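Long-range contacts in FrpC operon protein (Neisseria meningitidis, PDB 5EDF), which is an iron-regulated protein that binds FrpC, an RTX protein of the meningococcus, and may with it take part in adhesion: residues 150-155 against 162-167; 126-131 against 203-208; 191-196 against 210-215; 108-113 against 158-163. All blocks are in the same frame, centred on the assembly; numbering follows the deposited sequence.

Contact 1 of 4, residues 150-155 against 162-167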
loop_
_atom_site.group_PDB
_atom_site.type_symbol
_atom_site.label_atom_id
_atom_site.label_comp_id
_atom_site.label_asym_id
_atom_site.label_seq_id
_atom_site.Cartn_x
_atom_site.Cartn_y
_atom_site.Cartn_z
ATOM N N GLU A 150 19.714 0.537 4.749
ATOM C CA GLU A 150 18.424 1.056 4.281
ATOM C C GLU A 150 18.571 1.495 2.845
ATOM O O GLU A 150 19.668 1.889 2.401
ATOM C CB GLU A 150 17.931 2.185 5.174
ATOM C CG GLU A 150 18.248 1.880 6.642
ATOM C CD GLU A 150 17.348 2.540 7.651
ATOM O OE1 GLU A 150 16.929 3.689 7.411
ATOM O OE2 GLU A 150 17.095 1.897 8.700
ATOM N N PHE A 151 17.504 1.353 2.092
ATOM C CA PHE A 151 17.413 1.741 0.695
ATOM C C PHE A 151 16.252 2.699 0.494
ATOM O O PHE A 151 15.197 2.563 1.156
ATOM C CB PHE A 151 17.120 0.515 -0.173
ATOM C CG PHE A 151 18.176 -0.515 -0.153
ATOM C CD1 PHE A 151 19.212 -0.449 -1.069
ATOM C CD2 PHE A 151 18.168 -1.528 0.770
ATOM C CE1 PHE A 151 20.226 -1.395 -1.084
ATOM C CE2 PHE A 151 19.190 -2.497 0.779
ATOM C CZ PHE A 151 20.218 -2.427 -0.165
ATOM N N TYR A 152 16.396 3.645 -0.416
ATOM C CA TYR A 152 15.363 4.555 -0.829
ATOM C C TYR A 152 15.238 4.513 -2.315
ATOM O O TYR A 152 16.262 4.513 -3.004
ATOM C CB TYR A 152 15.682 6.001 -0.409
ATOM C CG TYR A 152 15.824 6.224 1.072
ATOM C CD1 TYR A 152 14.773 6.696 1.843
ATOM C CD2 TYR A 152 17.027 5.941 1.725
ATOM C CE1 TYR A 152 14.926 6.897 3.207
ATOM C CE2 TYR A 152 17.175 6.134 3.092
ATOM C CZ TYR A 152 16.128 6.618 3.834
ATOM O OH TYR A 152 16.279 6.849 5.163
ATOM N N TYR A 153 14.021 4.516 -2.819
ATOM C CA TYR A 153 13.699 4.672 -4.217
ATOM C C TYR A 153 12.722 5.824 -4.340
ATOM O O TYR A 153 11.606 5.744 -3.824
ATOM C CB TYR A 153 13.177 3.380 -4.810
ATOM C CG TYR A 153 14.086 2.195 -4.521
ATOM C CD1 TYR A 153 15.256 2.018 -5.220
ATOM C CD2 TYR A 153 13.777 1.268 -3.548
ATOM C CE1 TYR A 153 16.121 0.947 -4.934
ATOM C CE2 TYR A 153 14.611 0.211 -3.267
ATOM C CZ TYR A 153 15.781 0.049 -3.973
ATOM O OH TYR A 153 16.603 -1.033 -3.712
ATOM N N ILE A 154 13.096 6.881 -5.039
ATOM C CA ILE A 154 12.345 8.123 -5.095
ATOM C C ILE A 154 11.948 8.429 -6.528
ATOM O O ILE A 154 12.797 8.540 -7.399
ATOM C CB ILE A 154 13.161 9.306 -4.519
ATOM C CG1 ILE A 154 13.546 9.007 -3.082
ATOM C CG2 ILE A 154 12.382 10.604 -4.640
ATOM C CD1 ILE A 154 14.353 10.074 -2.399
ATOM N N LYS A 155 10.656 8.614 -6.764
ATOM C CA LYS A 155 10.082 9.008 -8.052
ATOM C C LYS A 155 9.588 10.445 -7.941
ATOM O O LYS A 155 8.983 10.780 -6.958
ATOM C CB LYS A 155 8.890 8.049 -8.325
ATOM C CG LYS A 155 8.002 8.267 -9.560
ATOM C CD LYS A 155 6.834 7.253 -9.489
ATOM C CE LYS A 155 6.036 7.151 -10.747
ATOM N NZ LYS A 155 4.864 7.980 -10.602
ATOM N N ILE A 162 8.012 7.865 -2.494
ATOM C CA ILE A 162 9.233 7.489 -1.822
ATOM C C ILE A 162 9.031 6.119 -1.181
ATOM O O ILE A 162 8.113 5.927 -0.353
ATOM C CB ILE A 162 9.740 8.555 -0.811
ATOM C CG1 ILE A 162 10.952 8.025 -0.033
ATOM C CG2 ILE A 162 8.632 8.974 0.125
ATOM C CD1 ILE A 162 11.862 9.105 0.560
ATOM N N ILE A 163 9.862 5.149 -1.590
ATOM C CA ILE A 163 9.825 3.785 -1.118
ATOM C C ILE A 163 11.080 3.603 -0.261
ATOM O O ILE A 163 12.193 3.877 -0.699
ATOM C CB ILE A 163 9.874 2.792 -2.283
ATOM C CG1 ILE A 163 8.719 3.002 -3.256
ATOM C CG2 ILE A 163 9.921 1.336 -1.710
ATOM C CD1 ILE A 163 8.793 2.119 -4.554
ATOM N N THR A 164 10.909 3.194 0.999
ATOM C CA THR A 164 12.037 2.973 1.931
ATOM C C THR A 164 12.026 1.531 2.372
ATOM O O THR A 164 11.020 1.009 2.807
ATOM C CB THR A 164 11.950 3.881 3.149
ATOM O OG1 THR A 164 11.733 5.234 2.754
ATOM C CG2 THR A 164 13.230 3.811 4.011
ATOM N N HIS A 165 13.141 0.847 2.199
ATOM C CA HIS A 165 13.256 -0.596 2.494
ATOM C C HIS A 165 14.435 -0.770 3.422
ATOM O O HIS A 165 15.538 -0.343 3.087
ATOM C CB HIS A 165 13.483 -1.333 1.167
ATOM C CG HIS A 165 13.436 -2.827 1.255
ATOM N ND1 HIS A 165 12.315 -3.521 1.673
ATOM C CD2 HIS A 165 14.357 -3.765 0.931
ATOM C CE1 HIS A 165 12.567 -4.818 1.629
ATOM N NE2 HIS A 165 13.783 -4.998 1.137
ATOM N N ARG A 166 14.232 -1.340 4.604
ATOM C CA ARG A 166 15.258 -1.340 5.634
ATOM C C ARG A 166 15.353 -2.659 6.384
ATOM O O ARG A 166 14.356 -3.360 6.587
ATOM C CB ARG A 166 14.997 -0.212 6.628
ATOM C CG ARG A 166 13.593 -0.207 7.187
ATOM C CD ARG A 166 13.387 0.795 8.305
ATOM N NE ARG A 166 13.988 2.115 8.083
ATOM C CZ ARG A 166 13.331 3.185 7.641
ATOM N NH1 ARG A 166 12.039 3.121 7.338
ATOM N NH2 ARG A 166 13.974 4.337 7.515
ATOM N N ASN A 167 16.556 -2.986 6.832
ATOM C CA ASN A 167 16.746 -4.150 7.678
ATOM C C ASN A 167 16.498 -3.741 9.126
ATOM O O ASN A 167 17.090 -2.794 9.619
ATOM C CB ASN A 167 18.159 -4.724 7.548
ATOM C CG ASN A 167 18.276 -6.131 8.135
ATOM O OD1 ASN A 167 17.345 -6.647 8.754
ATOM N ND2 ASN A 167 19.449 -6.756 7.950
HETATM O O HOH W 1 18.655 -0.704 8.994
HETATM O O HOH W 2 13.813 6.719 6.689
#
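E150 and R166 face each other at one end of this strand pair, and the arginine grips the carboxylate side-on with two nitrogens. NE reaches OE2 of E150 at 3.2 Å, nearly straight and in the guanidinium plane, while NH2 reaches OE1 of E150 at 3.0 Å on a more bent path. Both nitrogens come from above the carboxylate plane, the two flat groups being turned 71° apart. R166 sets CG between its backbone N and carbonyl carbon (chi1 52°) and bends again at chi3, which swings NE back over E150. A water lies between OE2 of E150 and O of N167, within hydrogen-bonding distance of both. The strands form an antiparallel beta hairpin within the large sheet, with F151-H165 and Y153-I163 as hydrogen-bonded pairs; N of F151 meets O of H165 at 2.8 Å. On the face that carries E150, the Y152 ring lies beside T164, whose CG2 makes an off-centre CH-pi contact 4.1 Å from the ring centroid. T164 CG2 also lies above one face of the R166 guanidinium, toward its rim. Farther along, CD1 of I162, in one of its two conformers, touches CD1 of both Y152 and I154, each at 4.0 Å, and helix 114-120 packs on these side chains through M114 and L118. On the reverse face the CB atoms of Y153 and I163 pack at 4.2 Å, with L208 of helix 205-224 against both side chains.

Contact 2 of 4, residues 126-131 against 203-208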
loop_
_atom_site.group_PDB
_atom_site.type_symbol
_atom_site.label_atom_id
_atom_site.label_comp_id
_atom_site.label_asym_id
_atom_site.label_seq_id
_atom_site.Cartn_x
_atom_site.Cartn_y
_atom_site.Cartn_z
HETATM N N MSE A 126 22.856 5.366 -5.901
HETATM C CA MSE A 126 23.265 4.139 -6.592
HETATM C C MSE A 126 22.452 3.966 -7.862
HETATM O O MSE A 126 21.408 4.586 -8.018
HETATM C CB MSE A 126 23.048 2.923 -5.693
HETATM C CG MSE A 126 23.898 2.975 -4.436
HETATM SE SE MSE A 126 25.767 2.953 -4.877
HETATM C CE MSE A 126 26.017 1.081 -5.275
ATOM N N PRO A 127 22.910 3.084 -8.771
ATOM C CA PRO A 127 22.157 2.911 -10.000
ATOM C C PRO A 127 20.715 2.425 -9.775
ATOM O O PRO A 127 20.475 1.603 -8.876
ATOM C CB PRO A 127 22.982 1.869 -10.752
ATOM C CG PRO A 127 24.297 1.975 -10.244
ATOM C CD PRO A 127 24.182 2.348 -8.813
ATOM N N SER A 128 19.791 2.892 -10.622
ATOM C CA SER A 128 18.387 2.510 -10.537
ATOM C C SER A 128 17.970 1.710 -11.745
ATOM O O SER A 128 18.332 2.040 -12.889
ATOM C CB SER A 128 17.520 3.754 -10.442
ATOM O OG SER A 128 16.149 3.391 -10.477
ATOM N N ALA A 129 17.159 0.679 -11.522
ATOM C CA ALA A 129 16.622 -0.132 -12.590
ATOM C C ALA A 129 15.558 0.595 -13.424
ATOM O O ALA A 129 15.186 0.114 -14.483
ATOM C CB ALA A 129 16.024 -1.426 -12.022
ATOM N N TYR A 130 15.044 1.719 -12.933
ATOM C CA TYR A 130 13.984 2.512 -13.569
ATOM C C TYR A 130 14.512 3.944 -13.597
ATOM O O TYR A 130 14.834 4.488 -12.540
ATOM C CB TYR A 130 12.692 2.483 -12.736
ATOM C CG TYR A 130 12.128 1.117 -12.529
ATOM C CD1 TYR A 130 11.120 0.629 -13.358
ATOM C CD2 TYR A 130 12.548 0.327 -11.485
ATOM C CE1 TYR A 130 10.580 -0.624 -13.133
ATOM C CE2 TYR A 130 12.077 -0.899 -11.294
ATOM C CZ TYR A 130 11.070 -1.397 -12.107
ATOM O OH TYR A 130 10.563 -2.654 -11.883
ATOM N N PRO A 131 14.678 4.567 -14.765
ATOM C CA PRO A 131 15.348 5.869 -14.771
ATOM C C PRO A 131 14.597 6.977 -14.023
ATOM O O PRO A 131 15.233 7.863 -13.474
ATOM C CB PRO A 131 15.497 6.187 -16.264
ATOM C CG PRO A 131 14.499 5.347 -16.943
ATOM C CD PRO A 131 14.332 4.110 -16.132
ATOM N N LEU A 203 13.989 -7.356 -0.549
ATOM C CA LEU A 203 13.255 -7.312 -1.771
ATOM C C LEU A 203 14.027 -6.463 -2.767
ATOM O O LEU A 203 14.737 -5.526 -2.397
ATOM C CB LEU A 203 11.854 -6.708 -1.511
ATOM C CG LEU A 203 11.001 -7.496 -0.524
ATOM C CD1 LEU A 203 9.668 -6.748 -0.239
ATOM C CD2 LEU A 203 10.719 -8.923 -1.019
ATOM N N THR A 204 13.882 -6.769 -4.039
ATOM C CA THR A 204 14.573 -6.031 -5.065
ATOM C C THR A 204 13.821 -4.771 -5.419
ATOM O O THR A 204 12.627 -4.624 -5.114
ATOM C CB THR A 204 14.730 -6.844 -6.355
ATOM O OG1 THR A 204 13.440 -7.029 -6.951
ATOM C CG2 THR A 204 15.365 -8.222 -6.101
ATOM N N GLN A 205 14.488 -3.848 -6.092
ATOM C CA GLN A 205 13.845 -2.662 -6.585
ATOM C C GLN A 205 12.682 -3.017 -7.509
ATOM O O GLN A 205 11.647 -2.339 -7.505
ATOM C CB GLN A 205 14.819 -1.733 -7.294
ATOM C CG GLN A 205 14.192 -0.415 -7.674
ATOM C CD GLN A 205 15.130 0.545 -8.393
ATOM O OE1 GLN A 205 16.245 0.185 -8.783
ATOM N NE2 GLN A 205 14.652 1.764 -8.644
ATOM N N GLN A 206 12.861 -4.072 -8.299
ATOM C CA GLN A 206 11.824 -4.484 -9.229
ATOM C C GLN A 206 10.573 -4.943 -8.491
ATOM O O GLN A 206 9.447 -4.635 -8.901
ATOM C CB GLN A 206 12.327 -5.558 -10.195
ATOM C CG GLN A 206 13.410 -5.082 -11.176
ATOM C CD GLN A 206 14.842 -5.209 -10.658
ATOM O OE1 GLN A 206 15.096 -5.416 -9.463
ATOM N NE2 GLN A 206 15.791 -5.072 -11.571
ATOM N N GLU A 207 10.747 -5.697 -7.404
ATOM C CA GLU A 207 9.602 -6.113 -6.582
ATOM C C GLU A 207 8.898 -4.915 -5.959
ATOM O O GLU A 207 7.675 -4.831 -5.988
ATOM C CB GLU A 207 10.050 -7.056 -5.473
ATOM C CG GLU A 207 10.456 -8.432 -5.990
ATOM C CD GLU A 207 11.019 -9.316 -4.899
ATOM O OE1 GLU A 207 12.137 -9.019 -4.396
ATOM O OE2 GLU A 207 10.386 -10.356 -4.585
ATOM N N LEU A 208 9.675 -3.976 -5.433
ATOM C CA LEU A 208 9.114 -2.815 -4.731
ATOM C C LEU A 208 8.438 -1.818 -5.678
ATOM O O LEU A 208 7.299 -1.419 -5.465
ATOM C CB LEU A 208 10.216 -2.147 -3.910
ATOM C CG LEU A 208 10.856 -2.985 -2.814
ATOM C CD1 LEU A 208 12.163 -2.359 -2.298
ATOM C CD2 LEU A 208 9.867 -3.108 -1.677
HETATM O O HOH W 3 18.676 -0.059 -7.545
#
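Q205, in the first turn of helix 205-224, spends both ends of its side-chain amide on the loop 126-131, giving through NE2 and accepting through OE1. NE2 donates to OG of S128 at 2.9 Å, nearly straight and close to the amide plane. OE1 accepts the backbone N of A129, also at 2.9 Å, but that N-H arrives from above the carbonyl plane, 41° out of it. A water gives a second proton to OE1 and bridges it to the carbonyl of P127. CG of Q205 is anti to the backbone N (chi1 -173°), and the extended chain carries the amide out to the loop. Y130 slides past Q205 in the opposite direction, its CD2 edge 3.8 Å from NE2 of Q205 and its OH 3.5 Å from CA of Q206. The helix start is itself closed by a capping box between T204 and E207. With a partner for each amide end, the Q205 amide has its flip state settled, and a polar link ties the loop to the helix start.

Contact 3 of 4, residues 191-196 against 210-215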
loop_
_atom_site.group_PDB
_atom_site.type_symbol
_atom_site.label_atom_id
_atom_site.label_comp_id
_atom_site.label_asym_id
_atom_site.label_seq_id
_atom_site.Cartn_x
_atom_site.Cartn_y
_atom_site.Cartn_z
ATOM N N VAL A 191 -1.332 8.445 -0.826
ATOM C CA VAL A 191 -1.487 6.998 -0.754
ATOM C C VAL A 191 -0.288 6.482 0.022
ATOM O O VAL A 191 0.864 6.633 -0.428
ATOM C CB VAL A 191 -1.588 6.417 -2.157
ATOM C CG1 VAL A 191 -1.700 4.929 -2.105
ATOM C CG2 VAL A 191 -2.799 7.048 -2.880
ATOM N N GLN A 192 -0.532 5.952 1.213
ATOM C CA GLN A 192 0.525 5.621 2.170
ATOM C C GLN A 192 0.294 4.214 2.655
ATOM O O GLN A 192 -0.825 3.855 3.063
ATOM C CB GLN A 192 0.519 6.611 3.319
ATOM C CG GLN A 192 0.785 8.045 2.882
ATOM C CD GLN A 192 0.646 9.087 3.947
ATOM O OE1 GLN A 192 0.379 8.795 5.097
ATOM N NE2 GLN A 192 0.805 10.345 3.536
ATOM N N TYR A 193 1.347 3.399 2.675
ATOM C CA TYR A 193 1.169 1.999 3.019
ATOM C C TYR A 193 2.485 1.342 3.386
ATOM O O TYR A 193 3.549 1.811 3.010
ATOM C CB TYR A 193 0.493 1.271 1.860
ATOM C CG TYR A 193 1.200 1.275 0.526
ATOM C CD1 TYR A 193 1.966 0.195 0.125
ATOM C CD2 TYR A 193 1.079 2.343 -0.351
ATOM C CE1 TYR A 193 2.611 0.190 -1.107
ATOM C CE2 TYR A 193 1.702 2.346 -1.582
ATOM C CZ TYR A 193 2.480 1.274 -1.959
ATOM O OH TYR A 193 3.121 1.186 -3.177
ATOM N N TYR A 194 2.388 0.219 4.062
ATOM C CA TYR A 194 3.460 -0.712 4.391
ATOM C C TYR A 194 3.185 -2.000 3.614
ATOM O O TYR A 194 2.345 -2.814 4.029
ATOM C CB TYR A 194 3.503 -0.996 5.892
ATOM C CG TYR A 194 3.832 0.172 6.768
ATOM C CD1 TYR A 194 5.080 0.730 6.790
ATOM C CD2 TYR A 194 2.870 0.733 7.624
ATOM C CE1 TYR A 194 5.392 1.822 7.579
ATOM C CE2 TYR A 194 3.167 1.823 8.435
ATOM C CZ TYR A 194 4.423 2.368 8.420
ATOM O OH TYR A 194 4.735 3.458 9.239
ATOM N N PRO A 195 3.812 -2.165 2.451
ATOM C CA PRO A 195 3.556 -3.354 1.663
ATOM C C PRO A 195 4.361 -4.572 2.097
ATOM O O PRO A 195 5.335 -4.457 2.849
ATOM C CB PRO A 195 4.013 -2.944 0.270
ATOM C CG PRO A 195 5.178 -2.055 0.566
ATOM C CD PRO A 195 4.797 -1.286 1.802
ATOM N N PHE A 196 3.998 -5.729 1.554
ATOM C CA PHE A 196 4.761 -6.943 1.797
ATOM C C PHE A 196 4.932 -7.225 3.296
ATOM O O PHE A 196 6.015 -7.611 3.751
ATOM C CB PHE A 196 6.137 -6.847 1.118
ATOM C CG PHE A 196 6.124 -6.781 -0.378
ATOM C CD1 PHE A 196 5.792 -7.893 -1.111
ATOM C CD2 PHE A 196 6.566 -5.630 -1.063
ATOM C CE1 PHE A 196 5.882 -7.891 -2.492
ATOM C CE2 PHE A 196 6.642 -5.629 -2.446
ATOM C CZ PHE A 196 6.311 -6.741 -3.144
ATOM N N GLY A 210 7.447 -2.543 -8.717
ATOM C CA GLY A 210 6.335 -3.266 -9.309
ATOM C C GLY A 210 5.080 -3.154 -8.470
ATOM O O GLY A 210 3.983 -2.958 -9.000
ATOM N N TYR A 211 5.227 -3.325 -7.169
ATOM C CA TYR A 211 4.083 -3.215 -6.251
ATOM C C TYR A 211 3.504 -1.817 -6.372
ATOM O O TYR A 211 2.270 -1.672 -6.508
ATOM C CB TYR A 211 4.558 -3.558 -4.834
ATOM C CG TYR A 211 3.457 -3.721 -3.790
ATOM C CD1 TYR A 211 3.279 -4.913 -3.140
ATOM C CD2 TYR A 211 2.619 -2.658 -3.466
ATOM C CE1 TYR A 211 2.297 -5.066 -2.173
ATOM C CE2 TYR A 211 1.633 -2.810 -2.519
ATOM C CZ TYR A 211 1.461 -4.016 -1.871
ATOM O OH TYR A 211 0.436 -4.089 -0.924
ATOM N N HIS A 212 4.349 -0.801 -6.302
ATOM C CA HIS A 212 3.832 0.550 -6.357
ATOM C C HIS A 212 3.151 0.871 -7.668
ATOM O O HIS A 212 2.116 1.540 -7.667
ATOM C CB HIS A 212 4.890 1.596 -6.021
ATOM C CG HIS A 212 4.287 2.932 -5.852
ATOM N ND1 HIS A 212 3.311 3.169 -4.897
ATOM C CD2 HIS A 212 4.441 4.087 -6.533
ATOM C CE1 HIS A 212 2.876 4.400 -5.028
ATOM N NE2 HIS A 212 3.556 4.992 -6.005
ATOM N N GLN A 213 3.673 0.362 -8.780
ATOM C CA GLN A 213 3.020 0.568 -10.059
ATOM C C GLN A 213 1.617 -0.038 -10.035
ATOM O O GLN A 213 0.673 0.528 -10.597
ATOM C CB GLN A 213 3.854 -0.040 -11.201
ATOM C CG GLN A 213 5.123 0.712 -11.473
ATOM C CD GLN A 213 6.068 0.004 -12.447
ATOM O OE1 GLN A 213 6.047 -1.213 -12.588
ATOM N NE2 GLN A 213 6.930 0.769 -13.064
ATOM N N GLN A 214 1.464 -1.204 -9.406
ATOM C CA GLN A 214 0.149 -1.812 -9.275
ATOM C C GLN A 214 -0.787 -0.955 -8.413
ATOM O O GLN A 214 -1.939 -0.796 -8.734
ATOM C CB GLN A 214 0.268 -3.230 -8.724
ATOM C CG GLN A 214 0.991 -4.167 -9.707
ATOM C CD GLN A 214 1.471 -5.425 -9.031
ATOM O OE1 GLN A 214 0.879 -5.875 -8.052
ATOM N NE2 GLN A 214 2.555 -5.993 -9.531
ATOM N N VAL A 215 -0.256 -0.355 -7.346
ATOM C CA VAL A 215 -1.044 0.520 -6.477
ATOM C C VAL A 215 -1.486 1.757 -7.258
ATOM O O VAL A 215 -2.639 2.165 -7.153
ATOM C CB VAL A 215 -0.277 0.906 -5.219
ATOM C CG1 VAL A 215 -1.044 1.957 -4.445
ATOM C CG2 VAL A 215 -0.035 -0.313 -4.371
#
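Strand 191-193 and helix 210-215 run at 138° to each other with their axes 11.2 Å apart, a gap filled by side chains from both segments. Y193 reaches H212: its OH and ND1 of H212 share a 2.6 Å hydrogen bond in the imidazole plane, and either could be the donor. The CE1 rim of Y193 meets CE2 of Y211 at 3.5 Å, the two rings rim to rim, while the OH end of Y193 points at CG2 of V215. CB of P195 sits over one face of the Y211 ring, 3.6 Å from its centroid, in a CH-pi contact. F196 slides past Y211 the other way and takes CD1 of Y211 over its own face, 3.5 Å from CE2 of F196, with the planes at 56°. Earlier in the strand, CG1 of V191 and CG1 of V215 touch at 3.8 Å. Y193, F196, Y211 and H212 thus make an aromatic cluster between the large antiparallel sheet and the C-terminal helix, where W74 and Y67 add edge-to-face rings to F196. OH of Y211 bonds to D99, which also accepts from N of F196. The buried hydroxyls of both tyrosines therefore have polar partners, and the short bond between Y193 and H212 would fix the turn of the H212 ring inside largely aromatic packing.

Contact 4 of 4, residues 108-113 against 158-163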
loop_
_atom_site.group_PDB
_atom_site.type_symbol
_atom_site.label_atom_id
_atom_site.label_comp_id
_atom_site.label_asym_id
_atom_site.label_seq_id
_atom_site.Cartn_x
_atom_site.Cartn_y
_atom_site.Cartn_z
ATOM N N CYS A 108 0.067 17.149 -1.993
ATOM C CA CYS A 108 1.270 16.364 -1.783
ATOM C C CYS A 108 2.246 17.149 -0.935
ATOM O O CYS A 108 2.360 18.376 -1.089
ATOM C CB CYS A 108 1.908 16.027 -3.111
ATOM S SG CYS A 108 3.136 14.734 -2.941
ATOM N N SER A 109 2.880 16.478 0.017
ATOM C CA SER A 109 3.927 17.148 0.799
ATOM C C SER A 109 5.226 16.347 0.806
ATOM O O SER A 109 6.088 16.543 1.672
ATOM C CB SER A 109 3.434 17.490 2.210
ATOM O OG SER A 109 3.013 16.356 2.930
ATOM N N LEU A 110 5.380 15.460 -0.171
ATOM C CA LEU A 110 6.663 14.835 -0.408
ATOM C C LEU A 110 7.619 15.913 -0.907
ATOM O O LEU A 110 7.284 16.674 -1.803
ATOM C CB LEU A 110 6.549 13.708 -1.435
ATOM C CG LEU A 110 5.633 12.538 -1.017
ATOM C CD1 LEU A 110 5.708 11.504 -2.126
ATOM C CD2 LEU A 110 5.978 11.935 0.318
ATOM N N SER A 111 8.800 15.953 -0.296
ATOM C CA SER A 111 9.857 16.891 -0.665
ATOM C C SER A 111 10.412 16.640 -2.060
ATOM O O SER A 111 10.859 15.523 -2.348
ATOM C CB SER A 111 10.998 16.750 0.330
ATOM O OG SER A 111 11.958 17.760 0.089
ATOM N N THR A 112 10.431 17.666 -2.912
ATOM C CA THR A 112 11.057 17.538 -4.232
ATOM C C THR A 112 12.586 17.506 -4.143
ATOM O O THR A 112 13.260 17.248 -5.139
ATOM C CB THR A 112 10.657 18.702 -5.168
ATOM O OG1 THR A 112 10.916 19.954 -4.514
ATOM C CG2 THR A 112 9.192 18.610 -5.539
ATOM N N THR A 113 13.131 17.743 -2.945
ATOM C CA THR A 113 14.579 17.695 -2.729
ATOM C C THR A 113 15.000 16.644 -1.688
ATOM O O THR A 113 16.031 16.753 -1.066
ATOM C CB THR A 113 15.108 19.063 -2.316
ATOM O OG1 THR A 113 14.490 19.456 -1.089
ATOM C CG2 THR A 113 14.811 20.095 -3.423
ATOM N N GLU A 158 4.412 13.738 -11.923
ATOM C CA GLU A 158 3.060 14.159 -11.554
ATOM C C GLU A 158 2.588 13.465 -10.275
ATOM O O GLU A 158 1.792 14.029 -9.504
ATOM C CB GLU A 158 2.084 13.841 -12.693
ATOM C CG GLU A 158 1.059 14.949 -12.954
ATOM C CD GLU A 158 1.708 16.293 -13.289
ATOM O OE1 GLU A 158 2.640 16.321 -14.127
ATOM O OE2 GLU A 158 1.288 17.324 -12.717
ATOM N N ASN A 159 3.128 12.259 -10.065
ATOM C CA ASN A 159 2.717 11.348 -9.042
ATOM C C ASN A 159 3.947 10.812 -8.260
ATOM O O ASN A 159 4.317 9.637 -8.380
ATOM C CB ASN A 159 1.895 10.210 -9.670
ATOM C CG ASN A 159 0.520 10.654 -10.124
ATOM O OD1 ASN A 159 -0.019 11.637 -9.644
ATOM N ND2 ASN A 159 -0.062 9.900 -11.038
ATOM N N PRO A 160 4.555 11.667 -7.421
ATOM C CA PRO A 160 5.790 11.278 -6.791
ATOM C C PRO A 160 5.601 10.160 -5.741
ATOM O O PRO A 160 4.493 9.899 -5.258
ATOM C CB PRO A 160 6.257 12.557 -6.103
ATOM C CG PRO A 160 5.063 13.300 -5.870
ATOM C CD PRO A 160 4.216 13.058 -7.107
ATOM N N ALA A 161 6.689 9.505 -5.371
ATOM C CA ALA A 161 6.641 8.427 -4.405
ATOM C C ALA A 161 7.990 8.292 -3.752
ATOM O O ALA A 161 9.034 8.538 -4.396
ATOM C CB ALA A 161 6.276 7.102 -5.083
ATOM N N ILE A 162 8.012 7.865 -2.494
ATOM C CA ILE A 162 9.233 7.489 -1.822
ATOM C C ILE A 162 9.031 6.119 -1.181
ATOM O O ILE A 162 8.113 5.927 -0.353
ATOM C CB ILE A 162 9.740 8.555 -0.811
ATOM C CG1 ILE A 162 10.952 8.025 -0.033
ATOM C CG2 ILE A 162 8.632 8.974 0.125
ATOM C CD1 ILE A 162 11.862 9.105 0.560
ATOM N N ILE A 163 9.862 5.149 -1.590
ATOM C CA ILE A 163 9.825 3.785 -1.118
ATOM C C ILE A 163 11.080 3.603 -0.261
ATOM O O ILE A 163 12.193 3.877 -0.699
ATOM C CB ILE A 163 9.874 2.792 -2.283
ATOM C CG1 ILE A 163 8.719 3.002 -3.256
ATOM C CG2 ILE A 163 9.921 1.336 -1.710
ATOM C CD1 ILE A 163 8.793 2.119 -4.554
#
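L110 lies against P160 and I162, bringing the loop that leads into helix 114-120 onto the start of strand 161-167, an inner strand of the large antiparallel sheet. The contact across the two segments is apolar. The two methyls of L110 divide the work. CD1 rests on the backbone after the proline, 3.7 Å from O of P160 and 3.9 Å from N of A161, with CB of P160 a little farther off. CD2 crosses to I162, touching its CG2 at 4.0 Å in the conformer described; that methyl stands between the backbone N and carbonyl carbon of I162 because CG1 takes the anti place (chi1 174°). L110 and I162, together with S111 and M114, line the pocket that holds an azide ion, probably from the crystallisation liquor. The covalent element is the disulfide from C108 to C185, on neighbouring strand 178-186, and C185 also packs on the side chains of L110 and P160. This bond secures the loop to the sheet beside the apolar contact. Within the loop, S111 OG accepts from N of T113, 3.3 Å away, in an ST turn just ahead of the helix. At the other end of the contact the disulfide sulfur itself joins the packing, with SG of C108 3.8 Å from CG of P160.

How the contacts relate
Contacts 1 and 4 share I162 and I163 of strand 161-167, and N of K155 continues the hairpin ladder to O of A161 at 2.9 Å. I162 also belongs to the azide pocket, its side chain about 4 Å from the ion. Contacts 2 and 3 both use helix 205-224, with centres about 14 Å apart. The helix packs back onto the hairpin: L208 CD1 lies 3.7 Å from Y153 CE2, and just before the helix, N of L203 probably bonds to H165 NE2 at 2.9 Å. H212 joins contact 3 to contact 4, its NE2 3.6 Å from CB of A161, while F196 CD2 meets L203 CD1 at 3.4 Å between contacts 3 and 2.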